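Local coordinates for protein glycosyl transferase (Staphylococcus aureus, PDB 5U02) that belongs to the TarS family of glycosyltransferases and carries a linker domain followed by two immunoglobulin-like (E-set) C-terminal domains in a three-chain assembly, at residues A[85-90]-A[127-132]; A[185-190]-A[195-200]; A[205-210]-A[269-274]; A[280-285]-A[338-343]. All blocks are in the same frame, centred on the assembly; numbering follows the deposited sequence.

The four contacts follow one another along an elongated chain. Contact 1 sets a helix of the linker domain against a short strand. Contacts 2 and 3 both reach the large antiparallel sheet of the first C-terminal domain, with centres 21 Å apart. Contact 4 lies in the second C-terminal domain, about 72 Å from contact 1 between centres. Contacts 1 to 3 are partly buried, while contact 4 is on the surface. Contact 2 is the polar one: main-chain bonds and a serine hydroxyl join two neighbouring strands beside another subunit. The other three each centre on a phenylalanine ring and have no direct hydrogen bond across them.

Contact 1: residues A[85-90]-A[127-132]; sequences LHYARA and PYFEGI
Phe129 drives the edge of its ring against His86 and Tyr87. The three form an aromatic cluster that joins helix 82-89 to strand 129-132, an outer strand of a three-stranded antiparallel sheet. The second segment enters through Pro127. A water donates a hydrogen bond to Pro127 O, with 3.0 Å between the water O and Pro127 O. The same water is hydrogen-bonded to Tyr87 OH, also at 3.0 Å, so the cluster has a polar bridge along one side. The water lies near the plane of the Phe129 ring, at its edge.

Phe129 makes the direct contact. With His86 it forms an edge-to-face pair, the planes at 70° and the ring centroids 5.0 Å apart. Phe129 CZ stands over one face of the imidazole and comes 3.5 Å from His86 ND1. This face is presented because His86 CG is swung away from its own backbone N (chi1 158°). The pair with Tyr87 is also edge-to-face, but offset, and the centroids are 5.8 Å apart. Here Phe129 CE1 is the touching atom, 3.7 Å from Tyr87 OH. The Tyr87 ring packs as well on Asn95 and Val99 of helix 93-105.

After Glu130 the strand is distorted. Gly131 and Ile132 both face Leu118, which makes a G1 beta bulge, and Gly131 has the positive phi (80°) that suits glycine. Ile132 packs on Leu118, Ile120 and Tyr103. The bulge is tied to the neighbouring strand 117-121 by a hydrogen bond from Gly131 N to Asn119 OD1.

Contact 2: residues A[185-190]-A[195-200]; sequences PLSVNA and RFNIML
Arg195 O takes two donors from the facing strand. Ser187 N bonds to Arg195 O at 3.0 Å, and Val188 N reaches the same oxygen in a weak bond. Two residues facing one make a classic beta bulge in the hairpin of strands 181-190 and 193-199. Val188 and Arg195 form an antiparallel hydrogen-bonded pair: Arg195 N donates to Val188 O at 3.0 Å with an N-H...O angle of 163°.

On the other side of the bulge a side chain takes over. Ser187 OG, set beside its own backbone N (chi1 -64°), accepts from Asn197 N at 3.0 Å. Apolar groups fill in around these bonds. Leu186 CD1 sits over one face of the Phe196 ring, 4.1 Å from its centroid, in a CH-pi contact. Val188 CG1 lies alongside the aliphatic part of Arg195, 3.7 Å from Arg195 CD.

The polar ends lead on to the second subunit, where Asp202 accepts from Asn197 ND2 and Tyr206 OH is weakly bonded to Arg195 NE. The serine hydroxyl thus accepts a main-chain N-H, probably in place of a carbonyl of the irregular strand, and the strands stay joined across the irregularity right beside a subunit interface.

Contact 3: residues A[205-210]-A[269-274]; sequences AYLPKE and LYFTAI
The Phe271 ring carries Leu207 on one face. The contact fastens the 3-10 turn 207-209 to strand 267-274 of the first C-terminal domain, whose family belongs to the immunoglobulin-like E-set group. Leu207 CB lies over the centre of the Phe271 ring, 3.9 Å from the centroid and only 2° off the normal, a well-centred CH-pi contact. Tyr254 of the adjoining strand 252-260 also stacks with this ring. Pro208 comes in obliquely, with Pro208 CA 3.6 Å from Phe271 CE2.

Phe271 holds its ring away from its backbone N (chi1 -176°), and this projects it from the strand to the turn. Leu207 extends the overlap along the ring, with its CD1 4.0 Å from Phe271 CD1. Ile247 of strand 245-249 packs on both side chains, and Met182 of strand 181-190 also touches Leu207.

No hydrogen bond passes directly between the two segments. Leu207 O, 3.7 Å from Phe271 CD2, is instead hydrogen-bonded by Trp213 NE1. At the margin of the contact, Pro208 CG rests 4.1 Å from Phe271 CE2.

Contact 4: residues A[280-285]-A[338-343]; sequences ISMKLK and RDFKNI
The short helix 337-340 packs through Phe340 on strand 280-285, an outermost strand within the chain of the antiparallel sheet in the second C-terminal domain. Phe340 reaches Met282, Lys283 and Leu284 of the strand. Its CG is turned away from the backbone N (chi1 171°), and the ring projects from the helix segment onto the strand.

Leu284 CB lies over one face of the Phe340 ring, above its centre and 4.2 Å from the centroid. This is a CH-pi contact only 3° off the ring normal. The leading atom of the ring, Phe340 CZ, lies against the strand backbone, 3.5 Å from Lys283 C. Met282 O meets the ring at its edge, near its plane, 3.6 Å from Phe340 CZ.

The Met282 side chain runs past the phenylalanine in the opposite direction. Its closest atom is a methylene: Met282 CG is 3.6 Å from Phe340 CZ. The sulfur adds a lesser, oblique Met-aromatic contact, with Met282 SD 5.3 Å from the ring centroid. Lys283 takes part through its main chain, and its CB points away from the helix.

No hydrogen bond crosses the contact. A type I turn runs from Phe340 to Ile343, and Asn342 N bonds to Asp339 O at 2.8 Å. Ile343 packs on Val308 and Leu310 of strand 304-310. Met282 also packs on Ile290 and Leu292 of strand 289-294, while Ile335 in the loop before the helix touches both Leu284 and Ile343.

Contact 1: residues A[85-90]-A[127-132]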
# COMPACT_ATOMS: atom_id res chain seq x y z
N LEU A 85 1.50 -3.70 39.17
CA LEU A 85 1.48 -3.27 40.56
C LEU A 85 0.11 -3.53 41.19
O LEU A 85 0.02 -3.93 42.36
CB LEU A 85 1.83 -1.78 40.68
CG LEU A 85 3.22 -1.31 40.25
CD1 LEU A 85 3.30 0.21 40.29
CD2 LEU A 85 4.26 -1.93 41.16
N HIS A 86 -0.96 -3.32 40.42
CA HIS A 86 -2.31 -3.49 40.95
C HIS A 86 -2.60 -4.96 41.24
O HIS A 86 -3.03 -5.31 42.35
CB HIS A 86 -3.32 -2.90 39.97
CG HIS A 86 -4.70 -3.45 40.10
ND1 HIS A 86 -5.10 -4.62 39.49
CD2 HIS A 86 -5.79 -2.98 40.76
CE1 HIS A 86 -6.37 -4.85 39.77
NE2 HIS A 86 -6.81 -3.87 40.54
N TYR A 87 -2.36 -5.84 40.27
CA TYR A 87 -2.56 -7.27 40.50
C TYR A 87 -1.53 -7.86 41.44
O TYR A 87 -1.73 -8.98 41.93
CB TYR A 87 -2.55 -8.03 39.18
CG TYR A 87 -3.66 -7.63 38.24
CD1 TYR A 87 -5.00 -7.79 38.59
CD2 TYR A 87 -3.38 -7.11 36.98
CE1 TYR A 87 -6.01 -7.42 37.73
CE2 TYR A 87 -4.39 -6.74 36.12
CZ TYR A 87 -5.70 -6.90 36.50
OH TYR A 87 -6.69 -6.53 35.63
N ALA A 88 -0.42 -7.16 41.71
CA ALA A 88 0.52 -7.62 42.73
C ALA A 88 -0.09 -7.49 44.12
O ALA A 88 -0.16 -8.47 44.87
CB ALA A 88 1.83 -6.84 42.64
N ARG A 89 -0.53 -6.28 44.48
CA ARG A 89 -1.20 -6.09 45.76
C ARG A 89 -2.40 -7.01 45.90
O ARG A 89 -2.68 -7.52 46.99
CB ARG A 89 -1.64 -4.63 45.93
CG ARG A 89 -0.50 -3.62 45.97
CD ARG A 89 -1.04 -2.23 46.24
NE ARG A 89 -0.01 -1.21 46.07
CZ ARG A 89 0.26 -0.62 44.91
NH1 ARG A 89 1.21 0.30 44.84
NH2 ARG A 89 -0.42 -0.95 43.82
N ALA A 90 -3.12 -7.24 44.81
CA ALA A 90 -4.26 -8.14 44.81
C ALA A 90 -3.87 -9.61 44.74
O ALA A 90 -4.75 -10.47 44.81
CB ALA A 90 -5.20 -7.80 43.65
N PRO A 127 -11.17 -3.61 35.87
CA PRO A 127 -11.08 -2.20 35.48
C PRO A 127 -10.32 -1.99 34.19
O PRO A 127 -9.65 -2.88 33.65
CB PRO A 127 -10.35 -1.55 36.66
CG PRO A 127 -10.67 -2.42 37.82
CD PRO A 127 -10.76 -3.82 37.27
N TYR A 128 -10.42 -0.76 33.68
CA TYR A 128 -9.63 -0.29 32.55
C TYR A 128 -8.44 0.50 33.09
O TYR A 128 -8.63 1.50 33.80
CB TYR A 128 -10.46 0.58 31.62
CG TYR A 128 -11.22 -0.15 30.53
CD1 TYR A 128 -12.44 -0.77 30.80
CD2 TYR A 128 -10.74 -0.20 29.23
CE1 TYR A 128 -13.15 -1.42 29.81
CE2 TYR A 128 -11.44 -0.85 28.23
CZ TYR A 128 -12.64 -1.46 28.53
OH TYR A 128 -13.35 -2.11 27.54
N PHE A 129 -7.23 0.06 32.76
CA PHE A 129 -6.03 0.85 33.00
C PHE A 129 -5.76 1.70 31.77
O PHE A 129 -5.69 1.18 30.65
CB PHE A 129 -4.84 -0.04 33.32
CG PHE A 129 -5.04 -0.91 34.53
CD1 PHE A 129 -5.61 -2.17 34.40
CD2 PHE A 129 -4.67 -0.47 35.79
CE1 PHE A 129 -5.80 -2.97 35.52
CE2 PHE A 129 -4.86 -1.26 36.90
CZ PHE A 129 -5.43 -2.52 36.76
N GLU A 130 -5.62 3.01 31.96
CA GLU A 130 -5.63 3.96 30.86
C GLU A 130 -4.27 4.64 30.71
O GLU A 130 -3.56 4.87 31.70
CB GLU A 130 -6.74 5.00 31.07
CG GLU A 130 -8.02 4.40 31.66
CD GLU A 130 -9.28 5.12 31.21
OE1 GLU A 130 -10.13 5.42 32.07
OE2 GLU A 130 -9.44 5.36 30.00
N GLY A 131 -3.92 4.95 29.47
CA GLY A 131 -2.73 5.73 29.17
C GLY A 131 -1.42 4.95 29.19
O GLY A 131 -0.43 5.42 29.74
N ILE A 132 -1.41 3.77 28.58
CA ILE A 132 -0.24 2.90 28.60
C ILE A 132 0.60 3.17 27.36
O ILE A 132 0.13 3.01 26.23
CB ILE A 132 -0.65 1.42 28.67
CG1 ILE A 132 -1.66 1.22 29.81
CG2 ILE A 132 0.56 0.53 28.84
CD1 ILE A 132 -2.08 -0.22 30.01
O HOH W 1 -7.82 -5.26 33.13

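Contact 2: residues A[185-190]-A[195-200]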
# COMPACT_ATOMS: atom_id res chain seq x y z
N PRO A 185 7.01 -0.43 0.15
CA PRO A 185 5.75 -0.88 0.75
C PRO A 185 5.77 -2.37 1.07
O PRO A 185 6.52 -3.16 0.50
CB PRO A 185 4.70 -0.57 -0.33
CG PRO A 185 5.49 -0.39 -1.59
CD PRO A 185 6.83 0.12 -1.20
N LEU A 186 4.90 -2.75 1.99
CA LEU A 186 4.71 -4.15 2.34
C LEU A 186 4.13 -4.92 1.16
O LEU A 186 3.19 -4.46 0.51
CB LEU A 186 3.79 -4.25 3.56
CG LEU A 186 3.47 -5.63 4.13
CD1 LEU A 186 4.72 -6.29 4.66
CD2 LEU A 186 2.42 -5.50 5.22
N SER A 187 4.68 -6.10 0.89
CA SER A 187 4.19 -6.93 -0.22
C SER A 187 3.11 -7.90 0.24
O SER A 187 2.13 -8.11 -0.49
CB SER A 187 5.34 -7.71 -0.85
OG SER A 187 6.29 -6.83 -1.44
N VAL A 188 3.27 -8.48 1.43
CA VAL A 188 2.31 -9.40 2.02
C VAL A 188 2.72 -9.60 3.47
O VAL A 188 3.90 -9.47 3.81
CB VAL A 188 2.27 -10.74 1.26
CG1 VAL A 188 3.59 -11.50 1.43
CG2 VAL A 188 1.10 -11.60 1.71
N ASN A 189 1.76 -9.90 4.34
CA ASN A 189 2.13 -10.29 5.69
C ASN A 189 1.28 -11.46 6.15
O ASN A 189 0.09 -11.53 5.84
CB ASN A 189 2.05 -9.11 6.68
CG ASN A 189 0.64 -8.67 6.97
OD1 ASN A 189 0.03 -7.93 6.18
ND2 ASN A 189 0.11 -9.07 8.12
N ALA A 190 1.93 -12.39 6.85
CA ALA A 190 1.28 -13.54 7.46
C ALA A 190 1.44 -13.40 8.96
O ALA A 190 2.55 -13.58 9.49
CB ALA A 190 1.89 -14.84 6.95
N ARG A 195 6.70 -9.34 4.74
CA ARG A 195 7.56 -9.66 3.60
C ARG A 195 7.62 -8.49 2.63
O ARG A 195 6.58 -7.95 2.23
CB ARG A 195 7.05 -10.91 2.87
CG ARG A 195 7.71 -11.16 1.52
CD ARG A 195 7.18 -12.45 0.93
NE ARG A 195 7.54 -13.59 1.76
CZ ARG A 195 8.31 -14.59 1.36
NH1 ARG A 195 8.78 -14.61 0.12
NH2 ARG A 195 8.60 -15.58 2.20
N PHE A 196 8.83 -8.11 2.24
CA PHE A 196 9.05 -6.99 1.34
C PHE A 196 9.80 -7.48 0.11
O PHE A 196 10.87 -8.09 0.23
CB PHE A 196 9.83 -5.87 2.03
CG PHE A 196 9.11 -5.26 3.20
CD1 PHE A 196 9.19 -5.83 4.47
CD2 PHE A 196 8.35 -4.12 3.03
CE1 PHE A 196 8.52 -5.27 5.55
CE2 PHE A 196 7.67 -3.55 4.09
CZ PHE A 196 7.76 -4.12 5.36
N ASN A 197 9.23 -7.23 -1.08
CA ASN A 197 9.91 -7.44 -2.35
C ASN A 197 10.49 -6.10 -2.79
O ASN A 197 9.74 -5.17 -3.11
CB ASN A 197 8.96 -7.97 -3.41
CG ASN A 197 8.34 -9.31 -3.04
OD1 ASN A 197 8.97 -10.14 -2.39
ND2 ASN A 197 7.09 -9.52 -3.44
N ILE A 198 11.82 -5.99 -2.78
CA ILE A 198 12.52 -4.79 -3.20
C ILE A 198 13.01 -5.03 -4.62
O ILE A 198 14.05 -5.66 -4.83
CB ILE A 198 13.69 -4.45 -2.27
CG1 ILE A 198 13.23 -4.32 -0.82
CG2 ILE A 198 14.37 -3.18 -2.73
CD1 ILE A 198 14.39 -4.36 0.13
N MET A 199 12.27 -4.52 -5.59
CA MET A 199 12.62 -4.67 -7.00
C MET A 199 13.75 -3.71 -7.35
O MET A 199 13.60 -2.49 -7.22
CB MET A 199 11.40 -4.41 -7.87
CG MET A 199 10.13 -5.05 -7.33
SD MET A 199 10.34 -6.82 -7.10
CE MET A 199 10.41 -7.36 -8.80
N LEU A 200 14.88 -4.25 -7.80
CA LEU A 200 16.05 -3.42 -8.08
C LEU A 200 15.79 -2.44 -9.22
O LEU A 200 16.40 -1.37 -9.25
CB LEU A 200 17.26 -4.28 -8.39
CG LEU A 200 17.57 -5.38 -7.37
CD1 LEU A 200 18.73 -6.22 -7.83
CD2 LEU A 200 17.87 -4.78 -6.02

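Contact 3: residues A[205-210]-A[269-274]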
# COMPACT_ATOMS: atom_id res chain seq x y z
N ALA A 205 17.53 3.79 -9.75
CA ALA A 205 17.74 5.21 -10.01
C ALA A 205 18.17 5.97 -8.76
O ALA A 205 18.80 7.03 -8.89
CB ALA A 205 16.47 5.83 -10.59
N TYR A 206 17.85 5.46 -7.57
CA TYR A 206 18.11 6.18 -6.33
C TYR A 206 19.36 5.70 -5.60
O TYR A 206 19.95 6.47 -4.84
CB TYR A 206 16.89 6.06 -5.40
CG TYR A 206 15.59 6.42 -6.09
CD1 TYR A 206 15.40 7.69 -6.63
CD2 TYR A 206 14.56 5.51 -6.19
CE1 TYR A 206 14.22 8.03 -7.26
CE2 TYR A 206 13.37 5.83 -6.82
CZ TYR A 206 13.21 7.10 -7.36
OH TYR A 206 12.03 7.44 -7.99
N LEU A 207 19.78 4.45 -5.83
CA LEU A 207 20.96 3.91 -5.17
C LEU A 207 22.25 4.70 -5.39
O LEU A 207 23.04 4.80 -4.44
CB LEU A 207 21.17 2.45 -5.61
CG LEU A 207 20.34 1.37 -4.93
CD1 LEU A 207 20.46 0.07 -5.71
CD2 LEU A 207 20.80 1.18 -3.50
N PRO A 208 22.56 5.22 -6.59
CA PRO A 208 23.87 5.87 -6.78
C PRO A 208 24.13 7.06 -5.89
O PRO A 208 25.29 7.50 -5.82
CB PRO A 208 23.84 6.31 -8.25
CG PRO A 208 22.80 5.50 -8.87
CD PRO A 208 21.78 5.19 -7.84
N LYS A 209 23.12 7.60 -5.22
CA LYS A 209 23.31 8.82 -4.45
C LYS A 209 24.26 8.61 -3.28
O LYS A 209 24.97 9.55 -2.89
CB LYS A 209 21.96 9.33 -3.93
CG LYS A 209 20.96 9.62 -5.03
CD LYS A 209 19.57 9.79 -4.44
CE LYS A 209 18.58 10.26 -5.50
NZ LYS A 209 17.25 10.51 -4.91
N GLU A 210 24.28 7.42 -2.70
CA GLU A 210 25.14 7.13 -1.56
C GLU A 210 25.62 5.69 -1.64
O GLU A 210 25.03 4.85 -2.32
CB GLU A 210 24.42 7.37 -0.22
CG GLU A 210 23.77 8.75 -0.08
CD GLU A 210 24.76 9.84 0.26
OE1 GLU A 210 25.80 9.52 0.88
OE2 GLU A 210 24.49 11.01 -0.09
N LEU A 269 23.28 -2.18 3.05
CA LEU A 269 23.53 -2.44 1.64
C LEU A 269 24.63 -1.52 1.14
O LEU A 269 24.54 -0.29 1.27
CB LEU A 269 22.26 -2.23 0.81
CG LEU A 269 21.00 -2.93 1.34
CD1 LEU A 269 19.81 -2.70 0.42
CD2 LEU A 269 21.26 -4.42 1.51
N TYR A 270 25.67 -2.11 0.56
CA TYR A 270 26.80 -1.37 0.01
C TYR A 270 26.69 -1.35 -1.51
O TYR A 270 26.60 -2.41 -2.15
CB TYR A 270 28.13 -2.01 0.44
CG TYR A 270 29.36 -1.18 0.16
CD1 TYR A 270 29.69 -0.09 0.96
CD2 TYR A 270 30.21 -1.50 -0.89
CE1 TYR A 270 30.83 0.66 0.71
CE2 TYR A 270 31.35 -0.75 -1.15
CZ TYR A 270 31.65 0.32 -0.35
OH TYR A 270 32.78 1.06 -0.61
N PHE A 271 26.69 -0.15 -2.09
CA PHE A 271 26.54 0.07 -3.52
C PHE A 271 27.77 0.80 -4.04
O PHE A 271 28.07 1.92 -3.60
CB PHE A 271 25.27 0.87 -3.82
CG PHE A 271 24.98 1.05 -5.28
CD1 PHE A 271 24.43 0.02 -6.02
CD2 PHE A 271 25.25 2.26 -5.91
CE1 PHE A 271 24.17 0.18 -7.37
CE2 PHE A 271 24.99 2.43 -7.26
CZ PHE A 271 24.44 1.40 -7.99
N THR A 272 28.50 0.17 -4.97
CA THR A 272 29.72 0.76 -5.49
C THR A 272 30.00 0.25 -6.90
O THR A 272 29.52 -0.82 -7.30
CB THR A 272 30.92 0.48 -4.57
OG1 THR A 272 31.99 1.36 -4.91
CG2 THR A 272 31.39 -0.96 -4.73
N ALA A 273 30.78 1.02 -7.64
CA ALA A 273 31.11 0.69 -9.02
C ALA A 273 32.08 -0.48 -9.10
O ALA A 273 32.86 -0.73 -8.18
CB ALA A 273 31.71 1.91 -9.73
N ILE A 274 32.01 -1.21 -10.22
CA ILE A 274 32.95 -2.28 -10.52
C ILE A 274 33.31 -2.19 -12.00
O ILE A 274 32.67 -1.49 -12.78
CB ILE A 274 32.38 -3.68 -10.21
CG1 ILE A 274 31.17 -3.98 -11.09
CG2 ILE A 274 32.03 -3.83 -8.73
CD1 ILE A 274 30.67 -5.39 -10.97

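Contact 4: residues A[280-285]-A[338-343]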
# COMPACT_ATOMS: atom_id res chain seq x y z
N ILE A 280 34.04 -10.55 -12.77
CA ILE A 280 33.31 -11.73 -13.22
C ILE A 280 33.92 -12.20 -14.53
O ILE A 280 34.08 -11.40 -15.46
CB ILE A 280 31.80 -11.43 -13.39
CG1 ILE A 280 31.18 -11.06 -12.04
CG2 ILE A 280 31.08 -12.62 -14.00
CD1 ILE A 280 29.73 -10.65 -12.12
N SER A 281 34.28 -13.47 -14.59
CA SER A 281 34.78 -14.07 -15.82
C SER A 281 33.65 -14.79 -16.52
O SER A 281 32.72 -15.29 -15.89
CB SER A 281 35.93 -15.04 -15.53
OG SER A 281 35.44 -16.22 -14.93
N MET A 282 33.73 -14.83 -17.85
CA MET A 282 32.76 -15.52 -18.68
C MET A 282 33.52 -16.49 -19.57
O MET A 282 34.40 -16.07 -20.33
CB MET A 282 31.94 -14.53 -19.51
CG MET A 282 30.90 -15.16 -20.42
SD MET A 282 29.79 -13.94 -21.17
CE MET A 282 30.96 -12.86 -21.98
N LYS A 283 33.20 -17.78 -19.46
CA LYS A 283 33.91 -18.80 -20.21
C LYS A 283 32.92 -19.80 -20.79
O LYS A 283 31.79 -19.93 -20.33
CB LYS A 283 34.95 -19.53 -19.35
CG LYS A 283 36.03 -18.64 -18.76
CD LYS A 283 37.02 -19.47 -17.96
CE LYS A 283 37.48 -18.75 -16.70
NZ LYS A 283 37.89 -19.70 -15.63
N LEU A 284 33.39 -20.52 -21.80
CA LEU A 284 32.61 -21.56 -22.47
C LEU A 284 32.99 -22.91 -21.90
O LEU A 284 34.18 -23.25 -21.82
CB LEU A 284 32.86 -21.52 -23.98
CG LEU A 284 31.96 -22.39 -24.86
CD1 LEU A 284 30.51 -21.99 -24.67
CD2 LEU A 284 32.36 -22.27 -26.33
N LYS A 285 31.99 -23.69 -21.50
CA LYS A 285 32.18 -25.04 -20.98
C LYS A 285 31.45 -26.00 -21.91
O LYS A 285 30.24 -25.86 -22.11
CB LYS A 285 31.68 -25.15 -19.55
CG LYS A 285 31.70 -26.56 -18.96
CD LYS A 285 31.28 -26.53 -17.50
CE LYS A 285 31.05 -27.93 -16.95
NZ LYS A 285 30.75 -27.89 -15.49
N ARG A 338 34.55 -18.92 -31.63
CA ARG A 338 34.80 -17.63 -32.27
C ARG A 338 33.63 -16.67 -32.09
O ARG A 338 33.84 -15.45 -32.00
CB ARG A 338 35.10 -17.85 -33.76
CG ARG A 338 33.89 -18.21 -34.60
CD ARG A 338 34.25 -18.42 -36.07
NE ARG A 338 34.58 -19.81 -36.38
CZ ARG A 338 33.83 -20.59 -37.15
NH1 ARG A 338 32.71 -20.13 -37.69
NH2 ARG A 338 34.20 -21.85 -37.38
N ASP A 339 32.40 -17.18 -32.01
CA ASP A 339 31.24 -16.31 -31.80
C ASP A 339 31.00 -16.01 -30.33
O ASP A 339 30.47 -14.95 -30.00
CB ASP A 339 29.99 -16.94 -32.42
CG ASP A 339 30.05 -17.00 -33.93
OD1 ASP A 339 28.99 -17.14 -34.56
OD2 ASP A 339 31.16 -16.89 -34.48
N PHE A 340 31.38 -16.94 -29.44
CA PHE A 340 31.31 -16.67 -28.01
C PHE A 340 32.08 -15.40 -27.65
O PHE A 340 31.67 -14.66 -26.74
CB PHE A 340 31.86 -17.87 -27.24
CG PHE A 340 32.04 -17.62 -25.77
CD1 PHE A 340 30.96 -17.72 -24.91
CD2 PHE A 340 33.28 -17.30 -25.26
CE1 PHE A 340 31.13 -17.49 -23.56
CE2 PHE A 340 33.45 -17.07 -23.91
CZ PHE A 340 32.37 -17.16 -23.06
N LYS A 341 33.18 -15.12 -28.35
CA LYS A 341 33.93 -13.89 -28.11
C LYS A 341 33.19 -12.64 -28.57
O LYS A 341 33.61 -11.54 -28.22
CB LYS A 341 35.29 -13.97 -28.82
CG LYS A 341 35.99 -15.31 -28.67
CD LYS A 341 37.12 -15.45 -29.68
CE LYS A 341 37.59 -16.90 -29.82
NZ LYS A 341 38.43 -17.10 -31.04
N ASN A 342 32.11 -12.79 -29.34
CA ASN A 342 31.37 -11.66 -29.88
C ASN A 342 30.00 -11.48 -29.23
O ASN A 342 29.10 -10.91 -29.84
CB ASN A 342 31.21 -11.81 -31.40
CG ASN A 342 32.35 -11.18 -32.17
OD1 ASN A 342 32.21 -10.08 -32.71
ND2 ASN A 342 33.48 -11.88 -32.24
N ILE A 343 29.82 -11.98 -28.01
CA ILE A 343 28.58 -11.72 -27.29
C ILE A 343 28.52 -10.23 -26.97
O ILE A 343 29.43 -9.68 -26.34
CB ILE A 343 28.49 -12.57 -26.01
CG1 ILE A 343 28.61 -14.06 -26.34
CG2 ILE A 343 27.17 -12.29 -25.28
CD1 ILE A 343 27.56 -14.54 -27.29